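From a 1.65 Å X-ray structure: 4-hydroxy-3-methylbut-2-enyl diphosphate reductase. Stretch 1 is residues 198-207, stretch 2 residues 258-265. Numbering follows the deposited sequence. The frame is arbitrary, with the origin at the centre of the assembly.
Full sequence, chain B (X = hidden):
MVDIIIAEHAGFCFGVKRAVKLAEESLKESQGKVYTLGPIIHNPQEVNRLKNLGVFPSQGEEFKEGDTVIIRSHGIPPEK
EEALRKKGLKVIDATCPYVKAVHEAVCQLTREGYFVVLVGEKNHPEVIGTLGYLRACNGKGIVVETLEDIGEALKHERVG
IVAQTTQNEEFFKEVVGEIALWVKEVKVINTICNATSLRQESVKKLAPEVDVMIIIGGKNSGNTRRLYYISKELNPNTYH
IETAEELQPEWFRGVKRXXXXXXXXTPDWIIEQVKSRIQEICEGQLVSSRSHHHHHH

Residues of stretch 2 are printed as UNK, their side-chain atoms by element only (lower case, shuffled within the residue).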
# COMPACT_ATOMS: atom_id res chain seq x y z
N LEU B 198 9.37 -3.82 19.45
CA LEU B 198 9.33 -3.64 20.90
C LEU B 198 10.74 -3.77 21.50
O LEU B 198 11.19 -2.91 22.26
CB LEU B 198 8.37 -4.63 21.57
CG LEU B 198 6.85 -4.60 21.33
CD1 LEU B 198 6.21 -5.89 21.82
CD2 LEU B 198 6.19 -3.40 21.99
N ARG B 199 11.43 -4.86 21.15
CA ARG B 199 12.79 -5.12 21.60
C ARG B 199 13.74 -3.95 21.29
O ARG B 199 14.50 -3.50 22.16
CB ARG B 199 13.30 -6.44 21.01
CG ARG B 199 14.35 -7.13 21.83
CD ARG B 199 14.91 -8.38 21.14
NE ARG B 199 14.04 -9.56 21.23
CZ ARG B 199 13.39 -10.08 20.19
NH1 ARG B 199 13.50 -9.53 19.00
NH2 ARG B 199 12.62 -11.16 20.34
N GLN B 200 13.66 -3.44 20.06
CA GLN B 200 14.49 -2.31 19.64
C GLN B 200 14.16 -0.99 20.35
O GLN B 200 15.07 -0.25 20.75
CB GLN B 200 14.43 -2.14 18.11
CG GLN B 200 15.07 -3.30 17.35
CD GLN B 200 14.88 -3.23 15.85
OE1 GLN B 200 14.16 -2.38 15.33
NE2 GLN B 200 15.53 -4.15 15.14
N GLU B 201 12.87 -0.68 20.50
CA GLU B 201 12.44 0.57 21.15
C GLU B 201 12.74 0.59 22.65
O GLU B 201 12.99 1.65 23.23
CB GLU B 201 10.95 0.83 20.92
CG GLU B 201 10.53 0.96 19.44
CD GLU B 201 11.39 1.94 18.63
OE1 GLU B 201 11.76 3.01 19.16
OE2 GLU B 201 11.68 1.64 17.46
N SER B 202 12.70 -0.58 23.27
CA SER B 202 13.08 -0.74 24.67
C SER B 202 14.57 -0.47 24.88
O SER B 202 14.95 0.10 25.90
CB SER B 202 12.70 -2.15 25.15
OG SER B 202 13.04 -2.33 26.52
N VAL B 203 15.40 -0.88 23.91
CA VAL B 203 16.83 -0.55 23.90
C VAL B 203 17.04 0.95 23.65
O VAL B 203 17.87 1.58 24.31
CB VAL B 203 17.60 -1.41 22.87
CG1 VAL B 203 18.96 -0.80 22.53
CG2 VAL B 203 17.76 -2.82 23.40
N LYS B 204 16.27 1.51 22.71
CA LYS B 204 16.29 2.95 22.44
C LYS B 204 16.05 3.79 23.70
O LYS B 204 16.74 4.78 23.92
CB LYS B 204 15.27 3.34 21.38
CG LYS B 204 15.70 3.07 19.95
CD LYS B 204 15.28 4.22 19.02
CE LYS B 204 15.51 3.88 17.55
NZ LYS B 204 14.58 2.83 17.07
N LYS B 205 15.07 3.39 24.50
CA LYS B 205 14.73 4.12 25.72
C LYS B 205 15.75 3.90 26.84
O LYS B 205 16.06 4.82 27.60
CB LYS B 205 13.32 3.75 26.20
CG LYS B 205 12.19 4.24 25.30
CD LYS B 205 10.81 4.11 25.97
CE LYS B 205 10.45 2.66 26.38
NZ LYS B 205 10.08 1.74 25.25
N LEU B 206 16.29 2.68 26.94
CA LEU B 206 17.22 2.37 28.01
C LEU B 206 18.64 2.90 27.76
O LEU B 206 19.29 3.40 28.69
CB LEU B 206 17.23 0.86 28.32
CG LEU B 206 17.89 0.43 29.64
CD1 LEU B 206 17.29 1.15 30.85
CD2 LEU B 206 17.83 -1.08 29.84
N ALA B 207 19.09 2.83 26.50
CA ALA B 207 20.46 3.21 26.13
C ALA B 207 21.03 4.50 26.78
O ALA B 207 22.08 4.45 27.42
CB ALA B 207 20.65 3.23 24.61
N UNK B 258 23.72 -0.10 34.88
CA UNK B 258 24.03 -0.98 33.74
C UNK B 258 22.74 -1.43 33.06
O UNK B 258 21.81 -1.89 33.73
c UNK B 258 26.05 -1.87 34.99
c UNK B 258 24.81 -2.24 34.17
c UNK B 258 25.19 -3.09 32.93
N UNK B 259 22.69 -1.29 31.74
CA UNK B 259 21.60 -1.84 30.95
C UNK B 259 21.96 -3.13 30.22
O UNK B 259 23.06 -3.28 29.69
N UNK B 260 21.03 -4.09 30.22
CA UNK B 260 21.20 -5.35 29.50
C UNK B 260 20.02 -5.61 28.59
O UNK B 260 18.85 -5.54 29.00
c UNK B 260 22.53 -6.42 31.40
c UNK B 260 21.35 -6.58 30.44
c UNK B 260 21.49 -7.87 29.63
c UNK B 260 22.61 -7.52 32.45
N UNK B 261 20.32 -5.92 27.33
CA UNK B 261 19.32 -6.54 26.48
C UNK B 261 19.91 -7.72 25.74
O UNK B 261 21.09 -8.03 25.87
o UNK B 261 17.48 -6.09 25.03
c UNK B 261 18.69 -5.55 25.52
N UNK B 262 19.06 -8.38 24.96
CA UNK B 262 19.46 -9.58 24.23
C UNK B 262 18.62 -9.72 22.99
O UNK B 262 17.46 -9.29 22.98
c UNK B 262 19.28 -10.82 25.11
N UNK B 263 19.21 -10.34 21.96
CA UNK B 263 18.53 -10.68 20.71
C UNK B 263 17.47 -11.78 20.88
O UNK B 263 17.32 -12.36 21.96
N UNK B 264 16.75 -12.05 19.80
CA UNK B 264 15.61 -12.96 19.81
C UNK B 264 15.99 -14.41 20.10
O UNK B 264 15.13 -15.21 20.40
c UNK B 264 14.86 -12.87 18.50
N UNK B 265 17.26 -14.74 20.00
CA UNK B 265 17.69 -16.12 20.19
C UNK B 265 18.35 -16.38 21.53
O UNK B 265 18.98 -17.43 21.73
c UNK B 265 18.61 -16.54 19.03
o UNK B 265 17.83 -16.77 17.86
O HOH W 1 15.05 -4.91 24.60

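Position 258 carries three side-chain carbons, the first bonded to the other two. The CA-to-CB bond points away from the helix of stretch 1 and nothing here touches that stretch; the three-carbon fork identifies Val258. Position 259 has no side-chain atoms and is therefore Gly259. Its bare backbone lies against the end of a leucine, with Leu206 CD2 4.0 Å from Gly259 CA. A CB built here would point toward the helix and come within 3.3 Å of Leu206 CD2, a tight approach, so the absence of a side chain leaves room for the leucine methyl.

At position 260 four carbons fork at the first, and one arm is two carbons long, the pattern of isoleucine. The CA-to-CB bond of Ile260 points away from the helix, in keeping with the alternation along the strand, and the residue meets stretch 1 through its backbone, Ile260 N lying 4.4 Å from Leu206 CD2. Position 261 bears one carbon followed by one oxygen; its CA-to-CB bond turns toward the helix, and its CB packs 3.6 Å from Val203 CG2. This is Ser261. The hydroxyl, in the t rotamer, donates to a water with Ser261 OG 2.7 Å from the water O; the same water donates to the helix backbone, its O 2.9 Å from Arg199 O.

A single carbon at position 262 defines Ala262. Its CA-to-CB bond points away, but the carbonyl is close to the arginine, with Ala262 O 3.3 Å from Arg199 CD. Position 263 again lacks side-chain atoms and is Gly263; its carbonyl carbon lies over one face of the guanidinium, Gly263 C being 4.1 Å from Arg199 NE. Position 264 has one carbon, the CB, 3.4 Å from Arg199 NH2 and over the same guanidinium face; this is Ala264. Position 265, with one carbon and then one oxygen, is Ser265; its CA-to-CB bond points away and it makes no contact with stretch 1.

The strand, which begins earlier in the chain and here includes residues 258-262, runs nearly antiparallel to the helix, at 169°, with a closest axial approach of 9.5 Å. Leu206, Val203 and Arg199 accordingly meet successively later parts of stretch 2, and the CA separations widen from 6.7 Å between Leu206 CA and Gly259 CA to 8.0 Å between Arg199 CA and Gly263 CA. Arg199, t at chi1 and chi2 but turned at chi3 (m), spans this wider end, while its NE and NH2 are hydrogen-bonded elsewhere in the structure. No direct hydrogen bond joins the stretches: packing buries 267 Å² in total, and the water supplies a polar bridge from Ser261 to the helix backbone.

Stretch 2 (258-265) VGISAGAS
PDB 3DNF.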